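Local coordinates for tartrate dehydrogenase/decarboxylase (Pseudomonas putida, PDB 3FLK), which oxidises tartrate with NAD(+), converts meso-tartrate to D-glycerate and oxidatively decarboxylates D-malate to pyruvate, using magnesium or manganese, at residues A[12-24]-A[284-298]. The protein carries 1 engineered substitution. Numbering follows the deposited sequence.
Sequences PGDGIGLEVLPEG and HGSAPDIFGKNIANP. With NAI (1,4-dihydronicotinamide adenine dinucleotide), chain F.
H284 and I16 illustrate how a dinucleotide pocket can be built from two distant pieces of chain: CD1 of I16 reaches CE1 of the imidazole at 3.5 Å, while N6A of the adenine lies over one face of the same ring. A bond from ND1 to G285 O, in the carbonyl plane on a lone pair, fixes the ring's rotation. With an alanine in place of H284, G285 O would probably lose its imidazole partner, and I16 CD1 and the adenine amino group the ring they pack on. From G285 to A287 three successive backbone N-H groups hold NADH, G285 N and A287 N on one phosphate and S286 N on the nicotinamide ribose. The carbonyl of S286 faces the other way and accepts a nearly straight bond from I16 N (2.9 Å, 174°). Next comes F291, with CG anti to the backbone N (chi1 173°), which brings its ring face under G15 CA in a CH-pi contact, 3.9 Å from CA to centroid. At the type II turn of 290-293, G292 N donates to E19 OE2 at 2.8 Å, on the syn side but 33° out of the carboxylate plane; OE1 of this extended glutamate accepts a hydrogen bond from a water that also donates to I290 O and accepts from I295 N. A296 CB packs on I16 CB and V20 CG1, and N297 pairs its backbone N and O with adenine N1A and N6A. P298 closes the contact against V20 and E23. The NADH-binding loop, between strand 278-282 and helix 299-313, thus rests on the turn joining strand 6-13 to helix 17-35, with helix 349-361 flanking E23 and P298.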
loop_
_atom_site.group_PDB
_atom_site.type_symbol
_atom_site.label_atom_id
_atom_site.label_comp_id
_atom_site.label_asym_id
_atom_site.label_seq_id
_atom_site.Cartn_x
_atom_site.Cartn_y
_atom_site.Cartn_z
ATOM N N PRO A 12 9.595 -1.840 -26.869
ATOM C CA PRO A 12 8.194 -2.085 -26.506
ATOM C C PRO A 12 8.003 -3.144 -25.412
ATOM O O PRO A 12 7.148 -2.975 -24.540
ATOM C CB PRO A 12 7.553 -2.537 -27.827
ATOM C CG PRO A 12 8.676 -2.994 -28.679
ATOM C CD PRO A 12 9.883 -2.203 -28.269
ATOM N N GLY A 13 8.791 -4.214 -25.461
ATOM C CA GLY A 13 8.683 -5.297 -24.486
ATOM C C GLY A 13 7.529 -6.242 -24.769
ATOM O O GLY A 13 7.384 -6.732 -25.892
ATOM N N ASP A 14 6.708 -6.482 -23.747
ATOM C CA ASP A 14 5.616 -7.457 -23.800
ATOM C C ASP A 14 4.237 -6.807 -23.801
ATOM O O ASP A 14 4.088 -5.640 -23.421
ATOM C CB ASP A 14 5.689 -8.407 -22.594
ATOM C CG ASP A 14 6.945 -9.258 -22.583
ATOM O OD1 ASP A 14 7.312 -9.809 -23.640
ATOM O OD2 ASP A 14 7.557 -9.393 -21.502
ATOM N N GLY A 15 3.235 -7.580 -24.220
ATOM C CA GLY A 15 1.827 -7.214 -24.059
ATOM C C GLY A 15 1.481 -5.846 -24.609
ATOM O O GLY A 15 1.894 -5.501 -25.716
ATOM N N ILE A 16 0.740 -5.061 -23.827
ATOM C CA ILE A 16 0.261 -3.748 -24.281
ATOM C C ILE A 16 1.387 -2.737 -24.519
ATOM O O ILE A 16 1.155 -1.677 -25.099
ATOM C CB ILE A 16 -0.836 -3.142 -23.356
ATOM C CG1 ILE A 16 -0.260 -2.731 -21.992
ATOM C CG2 ILE A 16 -2.021 -4.100 -23.222
ATOM C CD1 ILE A 16 -1.112 -1.709 -21.257
ATOM N N GLY A 17 2.601 -3.071 -24.078
ATOM C CA GLY A 17 3.787 -2.290 -24.431
ATOM C C GLY A 17 3.937 -2.200 -25.940
ATOM O O GLY A 17 4.369 -1.175 -26.467
ATOM N N LEU A 18 3.554 -3.274 -26.630
ATOM C CA LEU A 18 3.573 -3.326 -28.094
ATOM C C LEU A 18 2.460 -2.478 -28.717
ATOM O O LEU A 18 2.584 -2.023 -29.853
ATOM C CB LEU A 18 3.469 -4.778 -28.581
ATOM C CG LEU A 18 4.629 -5.726 -28.245
ATOM C CD1 LEU A 18 4.166 -7.177 -28.227
ATOM C CD2 LEU A 18 5.788 -5.542 -29.216
ATOM N N GLU A 19 1.381 -2.262 -27.969
ATOM C CA GLU A 19 0.256 -1.460 -28.445
ATOM C C GLU A 19 0.452 0.037 -28.195
ATOM O O GLU A 19 0.156 0.859 -29.065
ATOM C CB GLU A 19 -1.059 -1.935 -27.814
ATOM C CG GLU A 19 -1.480 -3.347 -28.219
ATOM C CD GLU A 19 -2.746 -3.823 -27.516
ATOM O OE1 GLU A 19 -3.150 -3.209 -26.505
ATOM O OE2 GLU A 19 -3.344 -4.818 -27.979
ATOM N N VAL A 20 0.952 0.393 -27.014
ATOM C CA VAL A 20 1.040 1.809 -26.637
ATOM C C VAL A 20 2.281 2.533 -27.178
ATOM O O VAL A 20 2.216 3.728 -27.469
ATOM C CB VAL A 20 0.869 2.043 -25.102
ATOM C CG1 VAL A 20 -0.485 1.513 -24.624
ATOM C CG2 VAL A 20 2.016 1.419 -24.299
ATOM N N LEU A 21 3.397 1.816 -27.316
ATOM C CA LEU A 21 4.650 2.435 -27.771
ATOM C C LEU A 21 4.545 3.162 -29.122
ATOM O O LEU A 21 4.982 4.309 -29.225
ATOM C CB LEU A 21 5.824 1.443 -27.785
ATOM C CG LEU A 21 7.162 2.063 -28.218
ATOM C CD1 LEU A 21 7.787 2.846 -27.080
ATOM C CD2 LEU A 21 8.132 1.018 -28.733
ATOM N N PRO A 22 3.978 2.503 -30.160
ATOM C CA PRO A 22 3.832 3.194 -31.448
ATOM C C PRO A 22 3.006 4.480 -31.360
ATOM O O PRO A 22 3.231 5.403 -32.142
ATOM C CB PRO A 22 3.120 2.156 -32.323
ATOM C CG PRO A 22 3.471 0.845 -31.708
ATOM C CD PRO A 22 3.475 1.119 -30.237
ATOM N N GLU A 23 2.073 4.545 -30.411
ATOM C CA GLU A 23 1.294 5.764 -30.192
ATOM C C GLU A 23 2.137 6.866 -29.549
ATOM O O GLU A 23 1.995 8.041 -29.888
ATOM C CB GLU A 23 0.027 5.486 -29.370
ATOM C CG GLU A 23 -0.937 4.468 -30.003
ATOM C CD GLU A 23 -1.199 4.720 -31.485
ATOM O OE1 GLU A 23 -1.202 3.740 -32.261
ATOM O OE2 GLU A 23 -1.392 5.890 -31.880
ATOM N N GLY A 24 3.013 6.477 -28.623
ATOM C CA GLY A 24 3.979 7.404 -28.034
ATOM C C GLY A 24 4.906 7.993 -29.085
ATOM O O GLY A 24 5.104 9.208 -29.135
ATOM N N HIS A 284 2.215 1.572 -15.589
ATOM C CA HIS A 284 1.525 0.289 -15.800
ATOM C C HIS A 284 2.407 -0.820 -16.384
ATOM O O HIS A 284 3.454 -0.555 -16.970
ATOM C CB HIS A 284 0.259 0.480 -16.651
ATOM C CG HIS A 284 0.525 0.859 -18.079
ATOM N ND1 HIS A 284 1.132 0.007 -18.978
ATOM C CD2 HIS A 284 0.226 1.983 -18.771
ATOM C CE1 HIS A 284 1.218 0.600 -20.155
ATOM N NE2 HIS A 284 0.672 1.800 -20.057
ATOM N N GLY A 285 1.964 -2.064 -16.221
ATOM C CA GLY A 285 2.682 -3.216 -16.757
ATOM C C GLY A 285 2.222 -3.628 -18.141
ATOM O O GLY A 285 1.706 -2.810 -18.906
ATOM N N SER A 286 2.412 -4.908 -18.456
ATOM C CA SER A 286 2.113 -5.447 -19.787
ATOM C C SER A 286 0.631 -5.774 -20.015
ATOM O O SER A 286 0.234 -6.082 -21.142
ATOM C CB SER A 286 2.980 -6.676 -20.064
ATOM O OG SER A 286 2.749 -7.684 -19.097
ATOM N N ALA A 287 -0.170 -5.704 -18.950
ATOM C CA ALA A 287 -1.621 -5.947 -18.998
ATOM C C ALA A 287 -2.055 -7.097 -19.936
ATOM O O ALA A 287 -2.743 -6.859 -20.934
ATOM C CB ALA A 287 -2.364 -4.654 -19.341
ATOM N N PRO A 288 -1.664 -8.346 -19.605
ATOM C CA PRO A 288 -1.960 -9.502 -20.459
ATOM C C PRO A 288 -3.452 -9.742 -20.695
ATOM O O PRO A 288 -3.827 -10.260 -21.747
ATOM C CB PRO A 288 -1.360 -10.681 -19.681
ATOM C CG PRO A 288 -0.342 -10.076 -18.791
ATOM C CD PRO A 288 -0.911 -8.746 -18.401
ATOM N N ASP A 289 -4.294 -9.359 -19.739
ATOM C CA ASP A 289 -5.729 -9.626 -19.844
ATOM C C ASP A 289 -6.483 -8.664 -20.784
ATOM O O ASP A 289 -7.663 -8.878 -21.061
ATOM C CB ASP A 289 -6.372 -9.679 -18.453
ATOM C CG ASP A 289 -7.531 -10.667 -18.377
ATOM O OD1 ASP A 289 -7.326 -11.792 -17.854
ATOM O OD2 ASP A 289 -8.642 -10.327 -18.844
ATOM N N ILE A 290 -5.810 -7.618 -21.271
ATOM C CA ILE A 290 -6.395 -6.735 -22.304
ATOM C C ILE A 290 -5.557 -6.641 -23.588
ATOM O O ILE A 290 -5.971 -5.993 -24.556
ATOM C CB ILE A 290 -6.721 -5.293 -21.786
ATOM C CG1 ILE A 290 -5.460 -4.578 -21.280
ATOM C CG2 ILE A 290 -7.832 -5.328 -20.728
ATOM C CD1 ILE A 290 -5.564 -3.057 -21.275
ATOM N N PHE A 291 -4.387 -7.278 -23.598
ATOM C CA PHE A 291 -3.548 -7.298 -24.795
ATOM C C PHE A 291 -4.288 -7.969 -25.947
ATOM O O PHE A 291 -4.881 -9.035 -25.777
ATOM C CB PHE A 291 -2.210 -8.003 -24.541
ATOM C CG PHE A 291 -1.375 -8.189 -25.782
ATOM C CD1 PHE A 291 -0.898 -7.090 -26.490
ATOM C CD2 PHE A 291 -1.071 -9.464 -26.246
ATOM C CE1 PHE A 291 -0.126 -7.259 -27.639
ATOM C CE2 PHE A 291 -0.301 -9.643 -27.393
ATOM C CZ PHE A 291 0.172 -8.539 -28.090
ATOM N N GLY A 292 -4.263 -7.329 -27.110
ATOM C CA GLY A 292 -4.905 -7.887 -28.298
ATOM C C GLY A 292 -6.206 -7.218 -28.703
ATOM O O GLY A 292 -6.630 -7.345 -29.852
ATOM N N LYS A 293 -6.857 -6.517 -27.779
ATOM C CA LYS A 293 -8.097 -5.818 -28.136
ATOM C C LYS A 293 -7.941 -4.321 -28.373
ATOM O O LYS A 293 -8.934 -3.615 -28.547
ATOM C CB LYS A 293 -9.252 -6.103 -27.164
ATOM C CG LYS A 293 -8.922 -6.134 -25.696
ATOM C CD LYS A 293 -9.003 -7.558 -25.179
ATOM C CE LYS A 293 -9.819 -7.623 -23.903
ATOM N NZ LYS A 293 -10.231 -9.026 -23.596
ATOM N N ASN A 294 -6.696 -3.851 -28.391
ATOM C CA ASN A 294 -6.378 -2.440 -28.628
ATOM C C ASN A 294 -7.332 -1.465 -27.927
ATOM O O ASN A 294 -7.926 -0.585 -28.561
ATOM C CB ASN A 294 -6.293 -2.150 -30.131
ATOM C CG ASN A 294 -5.119 -2.848 -30.796
ATOM O OD1 ASN A 294 -3.959 -2.480 -30.588
ATOM N ND2 ASN A 294 -5.415 -3.854 -31.609
ATOM N N ILE A 295 -7.482 -1.650 -26.619
ATOM C CA ILE A 295 -8.246 -0.725 -25.777
ATOM C C ILE A 295 -7.359 -0.130 -24.683
ATOM O O ILE A 295 -7.817 0.682 -23.879
ATOM C CB ILE A 295 -9.492 -1.388 -25.139
ATOM C CG1 ILE A 295 -9.096 -2.644 -24.350
ATOM C CG2 ILE A 295 -10.563 -1.669 -26.207
ATOM C CD1 ILE A 295 -10.138 -3.103 -23.354
ATOM N N ALA A 296 -6.093 -0.545 -24.663
ATOM C CA ALA A 296 -5.104 0.002 -23.738
ATOM C C ALA A 296 -4.983 1.518 -23.890
ATOM O O ALA A 296 -4.884 2.032 -25.003
ATOM C CB ALA A 296 -3.748 -0.667 -23.949
ATOM N N ASN A 297 -5.021 2.219 -22.762
ATOM C CA ASN A 297 -4.821 3.666 -22.713
ATOM C C ASN A 297 -3.365 4.000 -23.048
ATOM O O ASN A 297 -2.452 3.541 -22.355
ATOM C CB ASN A 297 -5.186 4.188 -21.313
ATOM C CG ASN A 297 -5.396 5.692 -21.271
ATOM O OD1 ASN A 297 -4.895 6.429 -22.115
ATOM N ND2 ASN A 297 -6.151 6.152 -20.277
ATOM N N PRO A 298 -3.138 4.773 -24.132
ATOM C CA PRO A 298 -1.777 5.149 -24.509
ATOM C C PRO A 298 -1.262 6.436 -23.855
ATOM O O PRO A 298 -0.113 6.818 -24.097
ATOM C CB PRO A 298 -1.894 5.358 -26.019
ATOM C CG PRO A 298 -3.292 5.877 -26.203
ATOM C CD PRO A 298 -4.134 5.303 -25.087
HETATM P PA NAI F . -0.650 -4.162 -15.060
HETATM O O1A NAI F . -0.314 -2.734 -14.857
HETATM O O2A NAI F . -0.082 -4.695 -16.312
HETATM O O5B NAI F . -2.242 -4.326 -15.095
HETATM C C5B NAI F . -3.059 -4.088 -13.972
HETATM C C4B NAI F . -4.485 -3.779 -14.417
HETATM O O4B NAI F . -4.539 -2.484 -14.984
HETATM C C3B NAI F . -4.982 -4.756 -15.473
HETATM O O3B NAI F . -6.328 -5.062 -15.198
HETATM C C2B NAI F . -4.856 -3.984 -16.771
HETATM O O2B NAI F . -5.849 -4.341 -17.706
HETATM C C1B NAI F . -4.973 -2.533 -16.334
HETATM N N9A NAI F . -4.145 -1.653 -17.176
HETATM C C8A NAI F . -2.780 -1.519 -17.141
HETATM N N7A NAI F . -2.420 -0.610 -18.073
HETATM C C5A NAI F . -3.525 -0.162 -18.699
HETATM C C6A NAI F . -3.718 0.762 -19.721
HETATM N N6A NAI F . -2.682 1.402 -20.256
HETATM N N1A NAI F . -5.000 1.018 -20.165
HETATM C C2A NAI F . -6.080 0.366 -19.608
HETATM N N3A NAI F . -5.874 -0.546 -18.589
HETATM C C4A NAI F . -4.620 -0.810 -18.147
HETATM O O3 NAI F . -0.124 -4.954 -13.748
HETATM P PN NAI F . -0.320 -6.512 -13.376
HETATM O O1N NAI F . -1.558 -7.052 -13.976
HETATM O O2N NAI F . -0.174 -6.596 -11.904
HETATM O O5D NAI F . 0.956 -7.213 -14.042
HETATM C C5D NAI F . 0.947 -7.690 -15.372
HETATM C C4D NAI F . 2.377 -7.959 -15.840
HETATM O O4D NAI F . 3.071 -6.737 -16.001
HETATM C C3D NAI F . 3.194 -8.788 -14.857
HETATM O O3D NAI F . 3.990 -9.669 -15.611
HETATM C C2D NAI F . 4.075 -7.773 -14.151
HETATM O O2D NAI F . 5.294 -8.328 -13.717
HETATM C C1D NAI F . 4.277 -6.740 -15.250
HETATM N N1N NAI F . 4.580 -5.369 -14.795
HETATM C C2N NAI F . 5.641 -4.737 -15.383
HETATM C C3N NAI F . 5.976 -3.436 -15.027
HETATM C C7N NAI F . 6.962 -2.680 -15.873
HETATM O O7N NAI F . 7.457 -3.267 -17.056
HETATM N N7N NAI F . 7.355 -1.467 -15.488
HETATM C C4N NAI F . 5.212 -2.778 -14.062
HETATM C C5N NAI F . 4.128 -3.425 -13.470
HETATM C C6N NAI F . 3.816 -4.731 -13.848
HETATM O O HOH W 1 -5.572 -3.441 -25.434
#